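Aspartate aminotransferase (Thermotoga maritima, PDB 1O4S) catalyses the pyridoxal 5'-phosphate-dependent transfer of the amino group from L-aspartate to 2-oxoglutarate, giving oxaloacetate and L-glutamate, and works as a homodimer. Local coordinates at residues B[127-133]-B[148-154]; B[156-160]-B[318-322]; B[302-308]-B[368-372]; B[312-316]-B[379-383]; B[337-341]-B[361-365]. One frame throughout, in Å; residues are numbered along the deposited sequence.

In the fold
Contact 1 (127-133 with 148-154) is buried and is the only one of the five built as a backbone hydrogen-bond ladder, at one edge of the seven-stranded sheet. Contact 5 is also buried, but there a helix packs on strand 363-367 of the smaller four-stranded sheet. Contacts 3 and 4, partly buried, both pin helix 296-315 against the region that follows this strand: contact 3 through aromatic rings and a buried arginine, contact 4 through salt bridges to helix 372-386. Contact 2 lies at the surface, has no hydrogen bond between its segments, and links loops of the large and small sheets: Phe160 packs on Pro133 and Thr154 of contact 1, and Met156 on Phe363 of contact 5.

Contact 1. Residues B[127-133]-B[148-154]; sequences EVIVFSP and TVNVVET
Val130 lays its CG2 against Val149 CG1 (3.8 Å) and Val151 CG2 (4.0 Å), on the sheet face it shares with Val128 and Ser132. The strands, 127-132 and 148-153, are the parallel pair of a beta-alpha-beta unit whose connecting helix 138-144 packs on this face; 148-153 is the edge strand of the large sheet of the aminotransferase fold. Both are extended, axes 4.5 Å apart at closest and -33° crossed, in register Glu127-Thr148 through Ser132-Glu153 (CA-CA 4.7-5.0 Å). The ladder runs Val128 N to Thr148 O (3.0 Å), Asn150 N to Val128 O (3.0 Å), Val130 N to Asn150 O (2.9 Å), Val152 N to Val130 O (2.7 Å) and Ser132 N to Val152 O (3.0 Å). On the other face, beneath helix 164-170, Val152 (t) meets Ile129 (CG2-CG2 3.7 Å) and Phe131 (m; its CD2 to Val152 CB 3.7 Å). A cis peptide precedes Pro133, and Ser132 O accepts from both Thr154 N (3.0 Å) and Thr154 OG1 (2.7 Å).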
# COMPACT_ATOMS: atom_id res chain seq x y z
N GLU B 127 -14.12 -15.74 -10.65
CA GLU B 127 -13.24 -16.83 -10.21
C GLU B 127 -11.80 -16.71 -10.75
O GLU B 127 -11.56 -16.34 -11.91
CB GLU B 127 -13.85 -18.17 -10.63
CG GLU B 127 -12.87 -19.34 -10.66
CD GLU B 127 -13.53 -20.63 -11.09
OE1 GLU B 127 -13.23 -21.14 -12.21
OE2 GLU B 127 -14.37 -21.12 -10.31
N VAL B 128 -10.85 -17.02 -9.89
CA VAL B 128 -9.45 -17.15 -10.27
C VAL B 128 -9.03 -18.58 -10.00
O VAL B 128 -9.22 -19.07 -8.88
CB VAL B 128 -8.52 -16.18 -9.49
CG1 VAL B 128 -7.09 -16.31 -9.97
CG2 VAL B 128 -8.98 -14.73 -9.61
N ILE B 129 -8.46 -19.23 -11.01
CA ILE B 129 -7.82 -20.53 -10.82
C ILE B 129 -6.41 -20.33 -10.28
O ILE B 129 -5.63 -19.55 -10.83
CB ILE B 129 -7.82 -21.31 -12.15
CG1 ILE B 129 -9.25 -21.78 -12.45
CG2 ILE B 129 -6.85 -22.51 -12.09
CD1 ILE B 129 -9.48 -22.14 -13.86
N VAL B 130 -6.08 -21.01 -9.17
CA VAL B 130 -4.71 -21.03 -8.66
C VAL B 130 -4.24 -22.48 -8.56
O VAL B 130 -5.04 -23.40 -8.59
CB VAL B 130 -4.57 -20.31 -7.30
CG1 VAL B 130 -5.26 -18.95 -7.35
CG2 VAL B 130 -5.14 -21.14 -6.19
N PHE B 131 -2.93 -22.66 -8.46
CA PHE B 131 -2.31 -23.96 -8.46
C PHE B 131 -1.61 -24.17 -7.13
O PHE B 131 -0.76 -23.37 -6.75
CB PHE B 131 -1.32 -24.08 -9.63
CG PHE B 131 -1.96 -23.93 -10.98
CD1 PHE B 131 -1.86 -22.74 -11.69
CD2 PHE B 131 -2.74 -24.97 -11.51
CE1 PHE B 131 -2.48 -22.58 -12.94
CE2 PHE B 131 -3.38 -24.81 -12.76
CZ PHE B 131 -3.24 -23.61 -13.47
N SER B 132 -1.97 -25.23 -6.42
CA SER B 132 -1.31 -25.56 -5.17
C SER B 132 -0.26 -26.63 -5.50
O SER B 132 -0.41 -27.31 -6.50
CB SER B 132 -2.33 -26.07 -4.14
OG SER B 132 -2.85 -27.33 -4.54
N PRO B 133 0.81 -26.77 -4.71
CA PRO B 133 1.12 -25.89 -3.55
C PRO B 133 1.14 -24.39 -3.89
O PRO B 133 1.68 -24.01 -4.91
CB PRO B 133 2.51 -26.36 -3.09
CG PRO B 133 2.59 -27.80 -3.54
CD PRO B 133 1.79 -27.86 -4.84
N THR B 148 -13.69 -15.35 -6.08
CA THR B 148 -13.63 -16.70 -5.51
C THR B 148 -12.47 -17.44 -6.15
O THR B 148 -11.90 -17.00 -7.13
CB THR B 148 -14.93 -17.46 -5.73
OG1 THR B 148 -15.19 -17.58 -7.13
CG2 THR B 148 -16.15 -16.68 -5.16
N VAL B 149 -12.11 -18.55 -5.54
CA VAL B 149 -10.91 -19.25 -5.93
C VAL B 149 -11.24 -20.71 -6.26
O VAL B 149 -12.01 -21.35 -5.55
CB VAL B 149 -9.84 -19.22 -4.82
CG1 VAL B 149 -8.59 -19.91 -5.31
CG2 VAL B 149 -9.50 -17.76 -4.41
N ASN B 150 -10.63 -21.20 -7.33
CA ASN B 150 -10.63 -22.61 -7.67
C ASN B 150 -9.17 -23.07 -7.59
O ASN B 150 -8.36 -22.67 -8.41
CB ASN B 150 -11.23 -22.83 -9.07
CG ASN B 150 -11.72 -24.26 -9.30
OD1 ASN B 150 -11.28 -25.21 -8.64
ND2 ASN B 150 -12.63 -24.41 -10.27
N VAL B 151 -8.86 -23.86 -6.57
CA VAL B 151 -7.51 -24.35 -6.34
C VAL B 151 -7.33 -25.66 -7.08
O VAL B 151 -8.09 -26.61 -6.88
CB VAL B 151 -7.25 -24.61 -4.84
CG1 VAL B 151 -5.81 -25.07 -4.62
CG2 VAL B 151 -7.58 -23.38 -4.01
N VAL B 152 -6.35 -25.69 -7.97
CA VAL B 152 -6.07 -26.85 -8.78
C VAL B 152 -4.80 -27.42 -8.19
O VAL B 152 -3.73 -26.80 -8.30
CB VAL B 152 -5.89 -26.50 -10.28
CG1 VAL B 152 -5.41 -27.71 -11.06
CG2 VAL B 152 -7.19 -25.96 -10.84
N GLU B 153 -4.92 -28.58 -7.54
CA GLU B 153 -3.80 -29.24 -6.92
C GLU B 153 -2.86 -29.91 -7.94
O GLU B 153 -3.31 -30.53 -8.91
CB GLU B 153 -4.31 -30.29 -5.94
CG GLU B 153 -3.23 -30.86 -5.02
CD GLU B 153 -3.76 -31.96 -4.12
OE1 GLU B 153 -2.98 -32.43 -3.24
OE2 GLU B 153 -4.94 -32.38 -4.28
N THR B 154 -1.57 -29.76 -7.69
CA THR B 154 -0.51 -30.43 -8.43
C THR B 154 0.26 -31.35 -7.50
O THR B 154 0.21 -31.21 -6.29
CB THR B 154 0.48 -29.43 -9.12
OG1 THR B 154 1.18 -28.65 -8.15
CG2 THR B 154 -0.26 -28.42 -9.99

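Contact 2. Residues B[156-160]-B[318-322]. With SO4 (sulfate ion), chain L.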
# COMPACT_ATOMS: atom_id res chain seq x y z
N MET B 156 3.72 -34.01 -6.55
CA MET B 156 5.12 -34.38 -6.64
C MET B 156 5.40 -35.43 -7.71
O MET B 156 6.45 -35.37 -8.35
CB MET B 156 5.62 -34.91 -5.29
CG MET B 156 7.13 -35.29 -5.30
SD MET B 156 7.85 -35.40 -3.65
CE MET B 156 7.02 -36.87 -3.02
N SER B 157 4.45 -36.36 -7.93
CA SER B 157 4.61 -37.40 -8.96
C SER B 157 4.60 -36.81 -10.37
O SER B 157 5.17 -37.41 -11.29
CB SER B 157 3.56 -38.53 -8.83
OG SER B 157 2.23 -38.04 -8.90
N LYS B 158 3.98 -35.65 -10.52
CA LYS B 158 3.99 -34.93 -11.80
C LYS B 158 4.95 -33.74 -11.78
O LYS B 158 4.83 -32.86 -12.63
CB LYS B 158 2.56 -34.48 -12.16
CG LYS B 158 1.63 -35.63 -12.57
CD LYS B 158 1.95 -36.14 -13.98
CE LYS B 158 1.40 -37.57 -14.21
NZ LYS B 158 -0.09 -37.62 -14.22
N ASN B 159 5.91 -33.73 -10.86
CA ASN B 159 6.89 -32.65 -10.70
C ASN B 159 6.23 -31.29 -10.43
O ASN B 159 6.75 -30.24 -10.80
CB ASN B 159 7.82 -32.55 -11.93
CG ASN B 159 8.62 -33.84 -12.21
OD1 ASN B 159 8.80 -34.21 -13.38
ND2 ASN B 159 9.09 -34.51 -11.15
N PHE B 160 5.07 -31.35 -9.77
CA PHE B 160 4.21 -30.19 -9.51
C PHE B 160 3.85 -29.38 -10.77
O PHE B 160 3.65 -28.17 -10.70
CB PHE B 160 4.83 -29.31 -8.43
CG PHE B 160 4.89 -29.96 -7.09
CD1 PHE B 160 6.10 -30.23 -6.48
CD2 PHE B 160 3.72 -30.31 -6.42
CE1 PHE B 160 6.16 -30.81 -5.21
CE2 PHE B 160 3.77 -30.90 -5.16
CZ PHE B 160 5.00 -31.15 -4.56
N VAL B 318 15.35 -38.54 1.48
CA VAL B 318 14.21 -37.62 1.53
C VAL B 318 13.67 -37.43 0.11
O VAL B 318 14.44 -37.41 -0.87
CB VAL B 318 14.60 -36.28 2.23
CG1 VAL B 318 13.55 -35.19 2.01
CG2 VAL B 318 14.84 -36.51 3.74
N LYS B 319 12.35 -37.32 -0.01
CA LYS B 319 11.68 -37.22 -1.31
C LYS B 319 11.23 -35.80 -1.63
O LYS B 319 10.61 -35.14 -0.81
CB LYS B 319 10.48 -38.15 -1.37
CG LYS B 319 10.81 -39.63 -1.54
CD LYS B 319 9.52 -40.43 -1.83
CE LYS B 319 9.75 -41.94 -1.84
NZ LYS B 319 8.45 -42.66 -1.98
N PHE B 320 11.53 -35.35 -2.85
CA PHE B 320 11.21 -33.99 -3.28
C PHE B 320 11.47 -33.85 -4.78
O PHE B 320 12.17 -34.67 -5.38
CB PHE B 320 12.08 -32.96 -2.52
CG PHE B 320 13.56 -33.14 -2.74
CD1 PHE B 320 14.20 -32.47 -3.78
CD2 PHE B 320 14.29 -34.04 -1.97
CE1 PHE B 320 15.54 -32.67 -4.02
CE2 PHE B 320 15.65 -34.23 -2.19
CZ PHE B 320 16.28 -33.54 -3.22
N VAL B 321 10.93 -32.78 -5.36
CA VAL B 321 11.24 -32.35 -6.71
C VAL B 321 12.40 -31.34 -6.64
O VAL B 321 12.38 -30.40 -5.84
CB VAL B 321 10.00 -31.70 -7.38
CG1 VAL B 321 10.28 -31.34 -8.84
CG2 VAL B 321 8.77 -32.65 -7.29
N GLU B 322 13.44 -31.57 -7.43
CA GLU B 322 14.62 -30.73 -7.43
C GLU B 322 14.19 -29.33 -7.86
O GLU B 322 13.66 -29.17 -8.95
CB GLU B 322 15.66 -31.31 -8.40
CG GLU B 322 17.00 -30.59 -8.43
CD GLU B 322 18.01 -31.27 -9.36
OE1 GLU B 322 17.91 -32.50 -9.55
OE2 GLU B 322 18.89 -30.57 -9.91
S SO4 L . 1.95 -36.11 -4.17
O1 SO4 L . 1.93 -34.64 -4.25
O2 SO4 L . 2.58 -36.54 -2.90
O3 SO4 L . 0.55 -36.52 -4.16
O4 SO4 L . 2.61 -36.67 -5.35
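Val321 has more surface buried here than any other residue. Its CA-CB bond points at the opposite loop, and CG2 touches both Met156 CG and Phe160 CD1, 3.7 Å from each, with Asn159 CA 3.9 Å away. For Met156, CB sets off sideways, but the t, t, p side chain carries the sulfur over the other backbone, SD standing 3.7 Å from Phe320 CA and 4.0 Å from Lys319 C, while CE reaches Lys319 CB at 4.0 Å. No hydrogen bond joins the two loops. Segment 156-160 is a tight turn after strand 148-153 of the large sheet, beginning with a short 3-10 segment and held by Asn159 N to Met156 O (3.0 Å); segment 318-322 leads from helix 296-315 into strand 328-332 of the small sheet, so the contact bridges loops of the two sheets at the surface. Asn159 and Phe160 both have positive phi (59° and 52°), so the chain turns tightly, and the Phe160 CA-CB bond points toward the other loop. A sulfate ion, probably from the crystallisation liquor, accepts hydrogen bonds from Met156 N (to O1, 3.0 Å), Ser157 N (to O4, 3.2 Å) and Lys360 NZ.

Contact 3. Residues B[302-308]-B[368-372]; sequences FKERKNF and FATSI
Phe302 (chi1 -88°) begins this part of helix 296-315, its ring directed at the irregular loop after strand 363-367 (phi/psi -112/43° at Phe368, -92/53° at Ala369): CE1 lies 3.4 Å from Phe368 O and 3.6 Å from Ala369 CA, and the CA atoms of Phe302 and Ala369 are 7.4 Å apart. Arg305, extended (m, t, t), runs along the loop, its CA 6.1 Å from that of Ile372; NH1 makes a weak hydrogen bond to Phe368 O (3.4 Å), and Thr370 O lies over one guanidinium face. Lys306 puts CA 4.1 Å from the Phe368 ring centroid, a CH-pi contact over the face, with Phe368 in chi1 p. Phe308 (t) takes Ile372 CG2 over its ring at 4.2 Å from the centroid, likewise CH-pi. Ser371 is the N-cap of helix 372-386, its OG bonding Arg374 N. The side chain of Ala369 is about 7 Å from Gly49, which by similarity binds L-aspartate. Since Arg305 NH2 forms its salt bridge with Asp52, outside the two segments, cohesion here is mainly aromatic and aliphatic.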
# COMPACT_ATOMS: atom_id res chain seq x y z
N PHE B 302 23.23 -18.85 -4.46
CA PHE B 302 22.02 -19.64 -4.28
C PHE B 302 22.03 -20.96 -5.07
O PHE B 302 21.56 -21.98 -4.57
CB PHE B 302 20.76 -18.83 -4.63
CG PHE B 302 20.22 -18.03 -3.47
CD1 PHE B 302 19.47 -18.63 -2.49
CD2 PHE B 302 20.48 -16.68 -3.36
CE1 PHE B 302 18.97 -17.90 -1.42
CE2 PHE B 302 19.96 -15.94 -2.31
CZ PHE B 302 19.21 -16.56 -1.33
N LYS B 303 22.60 -20.94 -6.27
CA LYS B 303 22.72 -22.17 -7.08
C LYS B 303 23.54 -23.22 -6.35
O LYS B 303 23.16 -24.37 -6.31
CB LYS B 303 23.38 -21.86 -8.44
CG LYS B 303 23.47 -23.03 -9.43
CD LYS B 303 23.87 -22.52 -10.82
CE LYS B 303 23.87 -23.63 -11.85
NZ LYS B 303 24.57 -23.30 -13.14
N GLU B 304 24.65 -22.82 -5.75
CA GLU B 304 25.50 -23.76 -5.08
C GLU B 304 24.94 -24.23 -3.73
O GLU B 304 25.21 -25.37 -3.32
CB GLU B 304 26.94 -23.25 -5.02
CG GLU B 304 27.38 -22.51 -3.79
CD GLU B 304 28.89 -22.30 -3.81
OE1 GLU B 304 29.47 -22.37 -4.95
OE2 GLU B 304 29.49 -22.05 -2.71
N ARG B 305 24.14 -23.40 -3.07
CA ARG B 305 23.38 -23.84 -1.90
C ARG B 305 22.29 -24.86 -2.29
O ARG B 305 22.05 -25.83 -1.58
CB ARG B 305 22.69 -22.64 -1.21
CG ARG B 305 23.63 -21.63 -0.54
CD ARG B 305 22.98 -20.36 -0.28
NE ARG B 305 23.79 -19.42 0.50
CZ ARG B 305 23.32 -18.26 0.92
NH1 ARG B 305 22.07 -17.91 0.63
NH2 ARG B 305 24.08 -17.44 1.65
N LYS B 306 21.64 -24.60 -3.42
CA LYS B 306 20.62 -25.47 -3.97
C LYS B 306 21.26 -26.81 -4.25
O LYS B 306 20.77 -27.82 -3.78
CB LYS B 306 20.03 -24.84 -5.25
CG LYS B 306 18.88 -25.65 -5.92
CD LYS B 306 19.35 -26.77 -6.87
CE LYS B 306 20.04 -26.23 -8.14
NZ LYS B 306 20.40 -27.33 -9.14
N ASN B 307 22.37 -26.83 -4.99
CA ASN B 307 23.07 -28.10 -5.27
C ASN B 307 23.45 -28.85 -4.00
O ASN B 307 23.37 -30.07 -3.97
CB ASN B 307 24.34 -27.86 -6.08
CG ASN B 307 24.06 -27.49 -7.51
OD1 ASN B 307 22.99 -27.80 -8.04
ND2 ASN B 307 25.02 -26.82 -8.15
N PHE B 308 23.87 -28.13 -2.97
CA PHE B 308 24.30 -28.76 -1.73
C PHE B 308 23.15 -29.37 -0.94
O PHE B 308 23.30 -30.44 -0.36
CB PHE B 308 25.02 -27.75 -0.82
CG PHE B 308 25.30 -28.28 0.56
CD1 PHE B 308 26.31 -29.22 0.76
CD2 PHE B 308 24.52 -27.89 1.65
CE1 PHE B 308 26.54 -29.75 2.02
CE2 PHE B 308 24.76 -28.40 2.91
CZ PHE B 308 25.77 -29.34 3.10
N PHE B 368 16.72 -21.96 1.59
CA PHE B 368 18.17 -21.98 1.66
C PHE B 368 18.79 -20.58 1.45
O PHE B 368 19.79 -20.39 0.72
CB PHE B 368 18.78 -23.08 0.79
CG PHE B 368 18.25 -23.15 -0.60
CD1 PHE B 368 18.81 -22.38 -1.62
CD2 PHE B 368 17.21 -24.03 -0.92
CE1 PHE B 368 18.37 -22.49 -2.91
CE2 PHE B 368 16.75 -24.13 -2.20
CZ PHE B 368 17.34 -23.36 -3.21
N ALA B 369 18.15 -19.60 2.09
CA ALA B 369 18.71 -18.25 2.19
C ALA B 369 19.52 -18.17 3.47
O ALA B 369 19.31 -17.32 4.32
CB ALA B 369 17.60 -17.17 2.13
N THR B 370 20.44 -19.13 3.62
CA THR B 370 21.47 -19.09 4.65
C THR B 370 22.74 -19.79 4.17
O THR B 370 22.75 -20.44 3.13
CB THR B 370 20.99 -19.68 6.02
OG1 THR B 370 21.17 -21.10 6.05
CG2 THR B 370 19.49 -19.56 6.23
N SER B 371 23.81 -19.60 4.92
CA SER B 371 25.10 -20.11 4.53
C SER B 371 25.13 -21.65 4.44
O SER B 371 24.37 -22.34 5.13
CB SER B 371 26.15 -19.63 5.51
OG SER B 371 25.82 -20.09 6.80
N ILE B 372 26.01 -22.16 3.58
CA ILE B 372 26.24 -23.59 3.49
C ILE B 372 26.59 -24.15 4.85
O ILE B 372 26.16 -25.26 5.18
CB ILE B 372 27.30 -23.93 2.40
CG1 ILE B 372 26.62 -23.82 1.04
CG2 ILE B 372 27.84 -25.37 2.58
CD1 ILE B 372 27.50 -24.16 -0.11

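Contact 4. Residues B[312-316]-B[379-383]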
# COMPACT_ATOMS: atom_id res chain seq x y z
N ARG B 312 22.43 -33.44 -0.43
CA ARG B 312 22.34 -33.89 0.94
C ARG B 312 21.03 -34.63 1.25
O ARG B 312 21.05 -35.71 1.87
CB ARG B 312 22.49 -32.69 1.86
CG ARG B 312 22.77 -33.05 3.26
CD ARG B 312 24.12 -33.70 3.48
NE ARG B 312 24.69 -33.04 4.64
CZ ARG B 312 24.39 -33.30 5.91
NH1 ARG B 312 23.56 -34.28 6.25
NH2 ARG B 312 24.97 -32.57 6.85
N LEU B 313 19.92 -34.10 0.77
CA LEU B 313 18.60 -34.64 1.09
C LEU B 313 18.35 -35.96 0.36
O LEU B 313 17.75 -36.85 0.94
CB LEU B 313 17.49 -33.64 0.77
CG LEU B 313 17.34 -32.54 1.81
CD1 LEU B 313 16.38 -31.46 1.33
CD2 LEU B 313 16.90 -33.10 3.17
N LYS B 314 18.76 -36.03 -0.91
CA LYS B 314 18.79 -37.27 -1.69
C LYS B 314 19.45 -38.42 -0.90
O LYS B 314 18.87 -39.50 -0.73
CB LYS B 314 19.58 -37.07 -3.01
CG LYS B 314 18.81 -36.44 -4.17
CD LYS B 314 19.45 -36.79 -5.56
CE LYS B 314 19.12 -38.24 -6.03
NZ LYS B 314 19.62 -38.60 -7.41
N LYS B 315 20.67 -38.14 -0.45
CA LYS B 315 21.49 -39.02 0.38
C LYS B 315 20.77 -39.53 1.65
O LYS B 315 20.91 -40.70 2.00
CB LYS B 315 22.79 -38.27 0.73
CG LYS B 315 23.75 -38.90 1.72
CD LYS B 315 25.11 -38.13 1.67
CE LYS B 315 25.88 -38.10 3.01
NZ LYS B 315 26.35 -36.69 3.32
N MET B 316 19.99 -38.67 2.29
CA MET B 316 19.21 -39.02 3.48
C MET B 316 17.91 -39.81 3.17
O MET B 316 17.15 -40.18 4.07
CB MET B 316 18.82 -37.74 4.23
CG MET B 316 19.96 -36.93 4.82
SD MET B 316 19.48 -35.18 5.29
CE MET B 316 17.95 -35.59 6.11
N LEU B 379 20.93 -29.62 8.25
CA LEU B 379 20.69 -30.87 7.53
C LEU B 379 21.18 -32.07 8.31
O LEU B 379 20.60 -33.16 8.20
CB LEU B 379 21.30 -30.83 6.14
CG LEU B 379 20.45 -29.98 5.19
CD1 LEU B 379 21.24 -29.51 3.96
CD2 LEU B 379 19.21 -30.75 4.78
N ASP B 380 22.24 -31.84 9.10
CA ASP B 380 22.72 -32.78 10.13
C ASP B 380 21.63 -33.08 11.13
O ASP B 380 21.35 -34.24 11.43
CB ASP B 380 23.89 -32.16 10.92
CG ASP B 380 25.24 -32.46 10.33
OD1 ASP B 380 26.25 -31.88 10.80
OD2 ASP B 380 25.41 -33.28 9.40
N ARG B 381 21.04 -32.02 11.69
CA ARG B 381 20.04 -32.16 12.76
C ARG B 381 18.79 -32.83 12.22
O ARG B 381 18.19 -33.67 12.89
CB ARG B 381 19.66 -30.81 13.34
CG ARG B 381 20.76 -30.08 14.08
CD ARG B 381 20.37 -28.65 14.29
NE ARG B 381 21.35 -27.86 15.03
CZ ARG B 381 21.08 -26.70 15.61
NH1 ARG B 381 19.84 -26.21 15.61
NH2 ARG B 381 22.04 -26.04 16.23
N ILE B 382 18.40 -32.43 11.01
CA ILE B 382 17.27 -33.02 10.32
C ILE B 382 17.47 -34.52 10.10
O ILE B 382 16.53 -35.26 10.25
CB ILE B 382 16.96 -32.27 9.00
CG1 ILE B 382 16.39 -30.88 9.31
CG2 ILE B 382 15.96 -33.06 8.11
CD1 ILE B 382 16.20 -30.01 8.10
N GLU B 383 18.71 -34.93 9.78
CA GLU B 383 19.05 -36.33 9.49
C GLU B 383 18.96 -37.19 10.76
O GLU B 383 18.43 -38.31 10.75
CB GLU B 383 20.45 -36.42 8.84
CG GLU B 383 20.89 -37.82 8.41
CD GLU B 383 22.24 -37.86 7.67
OE1 GLU B 383 22.86 -36.81 7.42
OE2 GLU B 383 22.69 -38.97 7.31
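Arg312 makes two salt bridges to helix 372-386: NH2 to Asp380 OD2 at 2.7 Å, which is also a hydrogen bond, and NH1 to Glu383 OE1 at 2.9 Å. Asp380 OD2 and Glu383 OE1 both lie near the guanidinium plane, while Leu379 CB covers one of its faces, so a single arginine ties together acids three residues apart. Asp380 CB sets off away from the partner helix; its chi1 of -90° turns the carboxylate back within reach. The three residues form a salt-bridge network between the C-terminal end of helix 296-315 and helix 372-386, which pack against each other beside the small sheet of the aminotransferase fold. Leu313 CD2 meets Leu379 CD2 at 3.7 Å, and Arg312 CG lies 3.9 Å from Leu379 CB. Met316, just past the helix end, reaches across with CE 3.8 Å from Ile382 CG2 and 3.6 Å from Glu383 CA, and with SD 3.7 Å from Leu379 O. Leu379 also packs on Phe308 and Val309 of helix 296-315.

Contact 5. Residues B[337-341]-B[361-365]; sequences DVKFC and PGFVR. With SO4 (sulfate ion), chain K.
Asp337, in chi1 p (53°) with chi2 near -87°, holds OD1 3.0 Å from Gly362 N, accepting a hydrogen bond at 160°; its other oxygen, OD2, bonds Ser356 OG. Asp337 CB lies 3.1 Å from Phe363 O and OD1 3.3 Å from Pro361 CA, where the CA atoms of Asp337 and Gly362 come nearest, 5.1 Å. Gly362 has phi/psi 79/15°, turning the chain into the extended strand. Val364, chi1 off the wells at 135°, drives CG2 onto Cys341 SG (m) at 3.2 Å and onto Phe340 CD2 (t) at 4.1 Å. Arg365 (t, t, p), inferred by similarity to bind L-aspartate, sends NH1 2.9 Å from O1 and NH2 3.0 Å from O3 of a sulfate ion, probably from the crystallisation liquor, a pairing consistent with carboxylate binding. Helix 337-341 crosses strand 363-365 at -48°, axes 8.4 Å apart at closest. The helix lies over one face of the four-stranded sheet, where strand 363-367 runs between antiparallel neighbours 350-354 and 328-332, and Phe340 meets Phe385 of helix 372-386 edge-to-face.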
# COMPACT_ATOMS: atom_id res chain seq x y z
N ASP B 337 2.43 -32.58 8.96
CA ASP B 337 3.56 -31.68 8.67
C ASP B 337 3.67 -30.58 9.71
O ASP B 337 4.77 -30.16 10.06
CB ASP B 337 3.44 -31.06 7.26
CG ASP B 337 2.11 -30.38 7.04
OD1 ASP B 337 1.15 -31.05 6.63
OD2 ASP B 337 1.90 -29.19 7.26
N VAL B 338 2.53 -30.09 10.20
CA VAL B 338 2.53 -29.14 11.30
C VAL B 338 3.24 -29.72 12.51
O VAL B 338 4.07 -29.05 13.11
CB VAL B 338 1.11 -28.73 11.74
CG1 VAL B 338 1.18 -27.78 12.94
CG2 VAL B 338 0.35 -28.09 10.60
N LYS B 339 2.90 -30.94 12.89
CA LYS B 339 3.56 -31.59 14.01
C LYS B 339 5.03 -31.86 13.71
O LYS B 339 5.87 -31.72 14.58
CB LYS B 339 2.85 -32.90 14.40
CG LYS B 339 1.38 -32.73 14.83
CD LYS B 339 0.79 -34.10 15.35
CE LYS B 339 -0.75 -34.11 15.53
NZ LYS B 339 -1.23 -35.44 16.13
N PHE B 340 5.33 -32.26 12.47
CA PHE B 340 6.72 -32.44 12.05
C PHE B 340 7.55 -31.19 12.38
O PHE B 340 8.66 -31.29 12.92
CB PHE B 340 6.82 -32.76 10.55
CG PHE B 340 8.23 -33.09 10.08
CD1 PHE B 340 8.62 -34.40 9.88
CD2 PHE B 340 9.16 -32.06 9.83
CE1 PHE B 340 9.92 -34.72 9.44
CE2 PHE B 340 10.45 -32.37 9.39
CZ PHE B 340 10.83 -33.69 9.19
N CYS B 341 7.01 -30.03 12.06
CA CYS B 341 7.73 -28.77 12.21
C CYS B 341 7.80 -28.31 13.65
O CYS B 341 8.79 -27.69 14.05
CB CYS B 341 7.09 -27.68 11.36
SG CYS B 341 7.30 -27.97 9.61
N PRO B 361 -0.59 -30.57 2.45
CA PRO B 361 -0.19 -31.32 3.64
C PRO B 361 0.77 -32.49 3.34
O PRO B 361 0.83 -33.00 2.23
CB PRO B 361 -1.52 -31.84 4.20
CG PRO B 361 -2.57 -30.88 3.63
CD PRO B 361 -2.06 -30.58 2.26
N GLY B 362 1.52 -32.91 4.35
CA GLY B 362 2.48 -33.97 4.20
C GLY B 362 3.78 -33.55 3.55
O GLY B 362 4.57 -34.39 3.12
N PHE B 363 4.01 -32.24 3.49
CA PHE B 363 5.23 -31.66 2.94
C PHE B 363 5.71 -30.58 3.89
O PHE B 363 4.96 -30.09 4.73
CB PHE B 363 4.97 -31.04 1.57
CG PHE B 363 4.84 -32.05 0.45
CD1 PHE B 363 3.59 -32.62 0.14
CD2 PHE B 363 5.95 -32.41 -0.30
CE1 PHE B 363 3.46 -33.54 -0.90
CE2 PHE B 363 5.84 -33.33 -1.35
CZ PHE B 363 4.60 -33.91 -1.65
N VAL B 364 6.96 -30.20 3.73
CA VAL B 364 7.55 -29.10 4.52
C VAL B 364 8.41 -28.24 3.55
O VAL B 364 8.93 -28.76 2.56
CB VAL B 364 8.28 -29.75 5.73
CG1 VAL B 364 9.60 -29.22 5.98
CG2 VAL B 364 7.39 -29.72 6.98
N ARG B 365 8.48 -26.92 3.79
CA ARG B 365 9.28 -26.00 2.98
C ARG B 365 10.52 -25.57 3.74
O ARG B 365 10.43 -25.04 4.84
CB ARG B 365 8.51 -24.75 2.57
CG ARG B 365 9.20 -23.95 1.50
CD ARG B 365 8.61 -22.61 1.26
NE ARG B 365 8.97 -21.65 2.30
CZ ARG B 365 8.52 -20.40 2.30
NH1 ARG B 365 7.73 -19.98 1.33
NH2 ARG B 365 8.88 -19.58 3.29
S SO4 K . 6.80 -16.60 2.40
O1 SO4 K . 7.33 -17.14 1.14
O2 SO4 K . 5.44 -17.15 2.56
O3 SO4 K . 7.63 -16.90 3.59
O4 SO4 K . 6.79 -15.16 2.28